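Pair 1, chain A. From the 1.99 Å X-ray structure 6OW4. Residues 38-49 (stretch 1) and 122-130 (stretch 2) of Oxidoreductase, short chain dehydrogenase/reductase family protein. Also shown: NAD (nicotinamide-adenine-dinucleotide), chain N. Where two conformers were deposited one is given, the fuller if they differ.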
# COMPACT_ATOMS: atom_id res chain seq x y z
N SER A 38 21.72 -10.32 -19.32
CA SER A 38 23.11 -9.90 -19.62
C SER A 38 23.33 -8.46 -19.16
O SER A 38 22.34 -7.69 -19.12
CB SER A 38 23.43 -10.05 -21.09
OG SER A 38 24.70 -9.51 -21.40
N MET A 39 24.57 -8.11 -18.81
CA MET A 39 24.99 -6.73 -18.48
C MET A 39 26.29 -6.42 -19.25
O MET A 39 27.10 -5.62 -18.74
CB MET A 39 25.22 -6.57 -16.97
CG MET A 39 23.96 -6.74 -16.14
SD MET A 39 22.75 -5.40 -16.38
CE MET A 39 23.66 -4.00 -15.74
N ARG A 40 26.45 -7.01 -20.43
CA ARG A 40 27.65 -6.84 -21.30
C ARG A 40 27.60 -5.46 -21.95
O ARG A 40 26.50 -5.04 -22.37
CB ARG A 40 27.73 -7.96 -22.35
CG ARG A 40 27.98 -9.33 -21.76
CD ARG A 40 28.79 -10.23 -22.67
NE ARG A 40 29.07 -11.52 -22.05
CZ ARG A 40 29.96 -11.73 -21.07
NH1 ARG A 40 30.68 -10.73 -20.59
NH2 ARG A 40 30.12 -12.95 -20.59
N GLY A 41 28.75 -4.78 -22.01
CA GLY A 41 28.90 -3.42 -22.57
C GLY A 41 28.23 -2.37 -21.70
O GLY A 41 27.93 -1.28 -22.24
N ARG A 42 28.03 -2.66 -20.41
CA ARG A 42 27.38 -1.73 -19.44
C ARG A 42 28.35 -1.43 -18.29
O ARG A 42 29.20 -2.30 -17.99
CB ARG A 42 26.07 -2.33 -18.91
CG ARG A 42 24.91 -2.23 -19.89
CD ARG A 42 23.57 -2.59 -19.28
NE ARG A 42 23.14 -1.63 -18.27
CZ ARG A 42 21.92 -1.60 -17.71
NH1 ARG A 42 21.00 -2.48 -18.06
NH2 ARG A 42 21.64 -0.68 -16.80
N LYS A 43 28.22 -0.25 -17.69
CA LYS A 43 29.11 0.27 -16.62
C LYS A 43 28.24 0.93 -15.55
O LYS A 43 27.21 1.53 -15.90
CB LYS A 43 30.11 1.26 -17.22
CG LYS A 43 30.78 0.80 -18.51
CD LYS A 43 31.79 1.78 -19.04
CE LYS A 43 32.42 1.31 -20.34
NZ LYS A 43 33.08 2.43 -21.05
N GLY A 44 28.66 0.82 -14.28
CA GLY A 44 27.93 1.36 -13.13
C GLY A 44 28.72 1.21 -11.85
O GLY A 44 29.85 0.70 -11.92
N PHE A 45 28.14 1.62 -10.71
CA PHE A 45 28.80 1.56 -9.38
C PHE A 45 27.83 1.00 -8.34
O PHE A 45 26.60 1.04 -8.54
CB PHE A 45 29.35 2.93 -9.00
CG PHE A 45 28.32 3.99 -8.71
CD1 PHE A 45 27.85 4.82 -9.72
CD2 PHE A 45 27.84 4.18 -7.42
CE1 PHE A 45 26.91 5.80 -9.44
CE2 PHE A 45 26.90 5.16 -7.15
CZ PHE A 45 26.44 5.97 -8.16
N VAL A 46 28.40 0.49 -7.25
CA VAL A 46 27.68 -0.11 -6.08
C VAL A 46 28.24 0.54 -4.81
O VAL A 46 29.46 0.47 -4.61
CB VAL A 46 27.85 -1.64 -6.05
CG1 VAL A 46 27.20 -2.24 -4.81
CG2 VAL A 46 27.32 -2.30 -7.32
N THR A 47 27.37 1.15 -4.00
CA THR A 47 27.73 1.80 -2.71
C THR A 47 27.56 0.76 -1.60
O THR A 47 26.78 -0.18 -1.80
CB THR A 47 26.90 3.07 -2.46
OG1 THR A 47 25.60 2.68 -2.03
CG2 THR A 47 26.80 3.95 -3.68
N GLY A 48 28.28 0.94 -0.49
CA GLY A 48 28.36 -0.06 0.60
C GLY A 48 28.88 -1.39 0.09
O GLY A 48 28.41 -2.43 0.59
N ALA A 49 29.82 -1.35 -0.86
CA ALA A 49 30.30 -2.52 -1.65
C ALA A 49 31.37 -3.31 -0.88
O ALA A 49 31.93 -4.25 -1.47
CB ALA A 49 30.82 -2.05 -2.99
N VAL A 122 28.02 5.76 -16.46
CA VAL A 122 27.16 5.06 -15.47
C VAL A 122 25.83 4.70 -16.15
O VAL A 122 25.03 5.62 -16.41
CB VAL A 122 26.95 5.93 -14.21
CG1 VAL A 122 25.87 5.39 -13.29
CG2 VAL A 122 28.25 6.12 -13.44
N ASP A 123 25.64 3.41 -16.45
CA ASP A 123 24.39 2.82 -17.00
C ASP A 123 23.48 2.40 -15.84
O ASP A 123 22.25 2.44 -16.02
CB ASP A 123 24.68 1.61 -17.90
CG ASP A 123 25.48 1.94 -19.14
OD1 ASP A 123 24.92 2.56 -20.06
OD2 ASP A 123 26.67 1.56 -19.18
N PHE A 124 24.06 1.98 -14.72
CA PHE A 124 23.32 1.55 -13.50
C PHE A 124 24.03 2.06 -12.24
O PHE A 124 25.24 2.33 -12.29
CB PHE A 124 23.20 0.02 -13.46
CG PHE A 124 24.53 -0.69 -13.33
CD1 PHE A 124 25.05 -0.98 -12.08
CD2 PHE A 124 25.25 -1.06 -14.45
CE1 PHE A 124 26.27 -1.63 -11.95
CE2 PHE A 124 26.47 -1.71 -14.32
CZ PHE A 124 26.98 -1.99 -13.08
N ALA A 125 23.28 2.17 -11.14
CA ALA A 125 23.79 2.53 -9.80
C ALA A 125 23.00 1.75 -8.75
O ALA A 125 21.76 1.85 -8.74
CB ALA A 125 23.67 4.02 -9.59
N PHE A 126 23.70 0.98 -7.92
CA PHE A 126 23.14 0.27 -6.74
C PHE A 126 23.50 1.07 -5.48
O PHE A 126 24.62 0.91 -4.96
CB PHE A 126 23.61 -1.18 -6.69
CG PHE A 126 23.01 -2.00 -5.57
CD1 PHE A 126 21.69 -1.80 -5.17
CD2 PHE A 126 23.75 -2.98 -4.93
CE1 PHE A 126 21.15 -2.56 -4.14
CE2 PHE A 126 23.20 -3.73 -3.91
CZ PHE A 126 21.90 -3.52 -3.52
N LEU A 127 22.57 1.91 -5.03
CA LEU A 127 22.77 2.88 -3.93
C LEU A 127 22.40 2.19 -2.61
O LEU A 127 21.29 2.43 -2.09
CB LEU A 127 21.91 4.12 -4.23
CG LEU A 127 22.09 4.66 -5.65
CD1 LEU A 127 20.84 5.40 -6.11
CD2 LEU A 127 23.31 5.56 -5.74
N ASN A 128 23.32 1.35 -2.13
CA ASN A 128 23.09 0.32 -1.08
C ASN A 128 23.60 0.83 0.28
O ASN A 128 23.07 0.37 1.31
CB ASN A 128 23.75 -1.00 -1.49
CG ASN A 128 23.77 -2.04 -0.39
OD1 ASN A 128 22.72 -2.58 -0.03
ND2 ASN A 128 24.95 -2.33 0.13
N ALA A 129 24.59 1.73 0.29
CA ALA A 129 25.18 2.31 1.52
C ALA A 129 24.06 2.70 2.50
O ALA A 129 23.15 3.43 2.09
CB ALA A 129 26.05 3.49 1.19
N GLY A 130 24.14 2.19 3.73
CA GLY A 130 23.20 2.50 4.83
C GLY A 130 23.75 2.02 6.16
O GLY A 130 24.78 1.32 6.15
PA NAD N . 26.69 -3.63 6.02
O1A NAD N . 26.71 -2.79 7.26
O2A NAD N . 28.01 -4.40 5.89
O5B NAD N . 26.50 -2.73 4.72
C5B NAD N . 26.42 -1.31 4.81
C4B NAD N . 27.63 -0.71 4.04
O4B NAD N . 27.33 0.81 3.83
C3B NAD N . 28.71 -0.81 4.69
O3B NAD N . 29.78 -1.42 3.88
C2B NAD N . 29.16 0.74 5.11
O2B NAD N . 30.61 0.85 5.11
C1B NAD N . 28.64 1.50 4.23
N9A NAD N . 28.35 2.84 4.84
C8A NAD N . 27.68 3.32 5.91
N7A NAD N . 27.82 4.67 5.92
C5A NAD N . 28.57 5.02 4.85
C6A NAD N . 29.01 6.27 4.40
N6A NAD N . 28.86 7.62 4.83
N1A NAD N . 29.77 6.35 3.28
C2A NAD N . 30.11 5.22 2.59
N3A NAD N . 29.68 3.98 3.04
C4A NAD N . 28.91 3.89 4.17
O3 NAD N . 25.43 -4.68 6.13
PN NAD N . 24.43 -5.01 4.91
O1N NAD N . 23.48 -6.09 5.35
O2N NAD N . 25.24 -5.48 3.70
O5D NAD N . 23.59 -3.69 4.56
C5D NAD N . 23.60 -3.13 3.26
C4D NAD N . 22.31 -2.30 3.05
O4D NAD N . 21.27 -3.08 3.11
C3D NAD N . 22.14 -1.26 4.15
O3D NAD N . 21.75 -0.07 3.60
C2D NAD N . 21.02 -1.85 5.06
O2D NAD N . 20.34 -0.71 5.73
C1D NAD N . 20.26 -2.48 4.23
N1N NAD N . 19.51 -3.60 4.82
C2N NAD N . 20.15 -4.74 5.25
C3N NAD N . 19.42 -5.80 5.81
C7N NAD N . 20.13 -7.09 6.31
O7N NAD N . 19.64 -7.73 7.22
N7N NAD N . 21.34 -7.53 5.72
C4N NAD N . 18.05 -5.70 5.92
C5N NAD N . 17.39 -4.56 5.49
C6N NAD N . 18.13 -3.51 4.93
O HOH W 1 26.42 -3.79 2.02

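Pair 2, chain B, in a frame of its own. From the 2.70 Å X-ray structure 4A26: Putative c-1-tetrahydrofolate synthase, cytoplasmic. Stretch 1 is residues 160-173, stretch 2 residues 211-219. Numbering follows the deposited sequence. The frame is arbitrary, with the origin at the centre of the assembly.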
# COMPACT_ATOMS: atom_id res chain seq x y z
N GLY B 160 4.91 -23.93 8.36
CA GLY B 160 6.34 -23.78 8.61
C GLY B 160 7.08 -23.25 7.40
O GLY B 160 8.31 -23.33 7.33
N ILE B 161 6.33 -22.71 6.44
CA ILE B 161 6.91 -22.23 5.20
C ILE B 161 7.56 -20.87 5.43
O ILE B 161 6.89 -19.90 5.77
CB ILE B 161 5.86 -22.15 4.07
CG1 ILE B 161 5.30 -23.55 3.78
CG2 ILE B 161 6.47 -21.55 2.82
CD1 ILE B 161 4.19 -23.58 2.76
N GLU B 162 8.89 -20.84 5.27
CA GLU B 162 9.68 -19.62 5.45
C GLU B 162 9.31 -18.60 4.38
O GLU B 162 9.16 -18.94 3.20
CB GLU B 162 11.18 -19.93 5.36
CG GLU B 162 11.76 -20.63 6.59
CD GLU B 162 13.18 -21.19 6.37
OE1 GLU B 162 13.74 -21.04 5.26
OE2 GLU B 162 13.72 -21.81 7.31
N MET B 163 9.15 -17.35 4.80
CA MET B 163 8.95 -16.21 3.90
C MET B 163 10.18 -15.30 3.86
O MET B 163 10.64 -14.95 2.79
CB MET B 163 7.72 -15.42 4.34
CG MET B 163 6.42 -16.04 3.90
SD MET B 163 5.00 -15.37 4.77
CE MET B 163 5.21 -16.14 6.37
N ALA B 164 10.71 -14.92 5.02
CA ALA B 164 11.88 -14.04 5.08
C ALA B 164 13.06 -14.58 4.27
O ALA B 164 13.45 -15.73 4.43
CB ALA B 164 12.30 -13.82 6.52
N GLY B 165 13.62 -13.74 3.40
CA GLY B 165 14.78 -14.11 2.58
C GLY B 165 14.45 -14.87 1.31
O GLY B 165 15.35 -15.26 0.55
N LYS B 166 13.16 -15.06 1.04
CA LYS B 166 12.72 -15.85 -0.10
C LYS B 166 12.23 -14.95 -1.24
O LYS B 166 11.95 -13.77 -1.03
CB LYS B 166 11.60 -16.81 0.32
CG LYS B 166 11.95 -17.70 1.51
CD LYS B 166 13.13 -18.62 1.21
CE LYS B 166 13.35 -19.62 2.33
NZ LYS B 166 14.32 -20.69 1.93
N ARG B 167 12.16 -15.52 -2.44
CA ARG B 167 11.61 -14.83 -3.59
C ARG B 167 10.15 -15.25 -3.71
O ARG B 167 9.81 -16.42 -3.50
CB ARG B 167 12.39 -15.18 -4.85
CG ARG B 167 13.88 -14.88 -4.74
CD ARG B 167 14.71 -15.46 -5.88
NE ARG B 167 14.73 -14.59 -7.05
CZ ARG B 167 15.67 -14.60 -8.00
NH1 ARG B 167 16.70 -15.45 -7.94
NH2 ARG B 167 15.58 -13.76 -9.02
N ALA B 168 9.28 -14.30 -4.04
CA ALA B 168 7.85 -14.56 -4.13
C ALA B 168 7.26 -13.90 -5.36
O ALA B 168 7.67 -12.81 -5.76
CB ALA B 168 7.14 -14.04 -2.88
N VAL B 169 6.28 -14.57 -5.96
CA VAL B 169 5.53 -14.00 -7.08
C VAL B 169 4.05 -14.05 -6.76
O VAL B 169 3.51 -15.11 -6.45
CB VAL B 169 5.82 -14.75 -8.38
CG1 VAL B 169 4.93 -14.24 -9.50
CG2 VAL B 169 7.29 -14.61 -8.75
N VAL B 170 3.40 -12.89 -6.81
CA VAL B 170 1.95 -12.80 -6.66
C VAL B 170 1.36 -12.61 -8.05
O VAL B 170 1.57 -11.57 -8.67
CB VAL B 170 1.54 -11.62 -5.76
CG1 VAL B 170 0.02 -11.56 -5.63
CG2 VAL B 170 2.20 -11.73 -4.39
N LEU B 171 0.67 -13.63 -8.54
CA LEU B 171 -0.04 -13.53 -9.81
C LEU B 171 -1.36 -12.79 -9.57
O LEU B 171 -2.30 -13.36 -9.03
CB LEU B 171 -0.31 -14.91 -10.41
CG LEU B 171 0.91 -15.80 -10.67
CD1 LEU B 171 0.47 -17.12 -11.24
CD2 LEU B 171 1.90 -15.13 -11.60
N GLY B 172 -1.40 -11.53 -9.98
CA GLY B 172 -2.61 -10.71 -9.85
C GLY B 172 -2.41 -9.55 -8.88
O GLY B 172 -1.75 -9.71 -7.86
N ARG B 173 -3.01 -8.41 -9.21
CA ARG B 173 -2.84 -7.17 -8.45
C ARG B 173 -4.18 -6.61 -7.95
O ARG B 173 -4.31 -5.42 -7.69
CB ARG B 173 -2.13 -6.13 -9.32
CG ARG B 173 -2.79 -5.84 -10.66
CD ARG B 173 -2.09 -4.70 -11.38
NE ARG B 173 -2.54 -4.56 -12.77
CZ ARG B 173 -2.06 -3.66 -13.62
NH1 ARG B 173 -1.12 -2.79 -13.24
NH2 ARG B 173 -2.52 -3.61 -14.87
N ALA B 211 10.78 -18.52 -8.09
CA ALA B 211 9.86 -18.19 -7.00
C ALA B 211 9.76 -19.31 -5.98
O ALA B 211 9.25 -20.39 -6.28
CB ALA B 211 8.47 -17.88 -7.55
N ASP B 212 10.24 -19.04 -4.77
CA ASP B 212 10.12 -19.97 -3.66
C ASP B 212 8.68 -20.05 -3.17
O ASP B 212 8.24 -21.07 -2.65
CB ASP B 212 11.04 -19.54 -2.52
CG ASP B 212 12.51 -19.66 -2.88
OD1 ASP B 212 12.96 -20.80 -3.12
OD2 ASP B 212 13.20 -18.62 -2.94
N ILE B 213 7.95 -18.96 -3.36
CA ILE B 213 6.54 -18.88 -3.01
C ILE B 213 5.77 -18.38 -4.24
O ILE B 213 6.30 -17.59 -5.03
CB ILE B 213 6.33 -17.95 -1.79
CG1 ILE B 213 7.08 -18.53 -0.57
CG2 ILE B 213 4.85 -17.76 -1.49
CD1 ILE B 213 6.95 -17.72 0.70
N VAL B 214 4.55 -18.87 -4.42
CA VAL B 214 3.71 -18.44 -5.54
C VAL B 214 2.26 -18.32 -5.08
O VAL B 214 1.71 -19.26 -4.51
CB VAL B 214 3.74 -19.43 -6.72
CG1 VAL B 214 2.86 -18.93 -7.84
CG2 VAL B 214 5.17 -19.63 -7.21
N ILE B 215 1.67 -17.16 -5.34
CA ILE B 215 0.29 -16.90 -4.98
C ILE B 215 -0.49 -16.72 -6.28
O ILE B 215 -0.28 -15.74 -7.01
CB ILE B 215 0.16 -15.64 -4.09
CG1 ILE B 215 1.22 -15.64 -2.99
CG2 ILE B 215 -1.21 -15.58 -3.45
CD1 ILE B 215 1.18 -16.85 -2.09
N ALA B 216 -1.35 -17.68 -6.59
CA ALA B 216 -2.14 -17.65 -7.81
C ALA B 216 -3.49 -16.98 -7.55
O ALA B 216 -4.40 -17.59 -6.98
CB ALA B 216 -2.35 -19.05 -8.34
N ALA B 217 -3.60 -15.71 -7.95
CA ALA B 217 -4.77 -14.89 -7.66
C ALA B 217 -5.33 -14.18 -8.89
O ALA B 217 -6.06 -13.20 -8.75
CB ALA B 217 -4.43 -13.87 -6.58
N MET B 218 -5.02 -14.67 -10.09
CA MET B 218 -5.47 -14.00 -11.31
C MET B 218 -6.96 -14.24 -11.57
O MET B 218 -7.65 -13.35 -12.05
CB MET B 218 -4.65 -14.44 -12.53
CG MET B 218 -3.25 -13.85 -12.57
SD MET B 218 -3.06 -12.42 -13.67
CE MET B 218 -4.44 -11.38 -13.18
N GLY B 219 -7.44 -15.44 -11.22
CA GLY B 219 -8.83 -15.84 -11.45
C GLY B 219 -9.08 -16.54 -12.77
O GLY B 219 -10.21 -16.54 -13.27

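Two neighbouring parallel strands can keep one backbone plan while filling the space around it with quite different side chains. In pair 1 and pair 2 the strand axes approach to 4.8 Å in both cases, run within a few degrees of parallel, and superpose with an RMSD of 0.6 Å over 14 residues. Each first strand is preceded by a type II turn, with Gly A41 matching Gly B165, both at positive phi.

The hydrogen-bond ladder is equivalent in its centre. Phe A126 N donates to Phe A45 O (3.0 Å) as Ile B215 N does to Val B169 O (3.0 Å), and Thr A47 N to Phe A126 O (2.9 Å) as Leu B171 N to Ile B215 O (2.8 Å). The entrance is also alike: the matched aspartates accept from the opposing backbone, Lys A43 N to Asp A123 OD2 at 2.8 Å and, weakly, Arg B167 N to Asp B212 OD2 at 3.3 Å. The aspartate thus ties down the start of the ladder with its side chain, while Asp A123 N bonds back to Lys A43 O at 2.5 Å, and Asp B212 N, weakly, to Arg B167 O at 2.9 Å.

Packing differs clearly where Gly A44 matches Ala B168, whose CA atoms lie 1.3 Å apart after superposition. In pair 1, Gly A44 CA lies 3.5 Å from the centroid of the Phe A124 ring, over its face; a CB on this glycine would fall 2.2 Å from Phe A124 O. In pair 2 an alanine is accommodated, its CB 4.1 Å from Ile B213 CB, and the isoleucine extends its CD1 to 3.7 Å from Met B163 CG. On the other face, both matched residues reach the same neighbour: Phe A45 CD1 lies 4.0 Å from Val A122 CG2, and the smaller Val B169 places CG2 3.7 Å from Ala B211 CB. The phenylalanine also lays its ring over Ala A125, with CB 4.0 Å from the ring centroid, where pair 2 has two valines, Val B169 and Val B214. Val A46 and Val B170 are nearly superimposable and share the t rotamer.

Toward the C-terminal end of the contact the solutions diverge chemically. Thr A47 OG1 accepts a bond from Ala A129 N (2.7 Å) and a weak one from Asn A128 N (2.6 Å). The matched Leu B171 has no such group; its carbonyl O receives Ala B217 N at 2.9 Å, and its CB packs 3.8 Å from Met B218 CG. In pair 1 this end also meets NAD, whose O3D donates to Asn A128 O (2.7 Å), in keeping with an oxidoreductase. A common frame thus supports an aromatic, polar-ended solution and an aliphatic one.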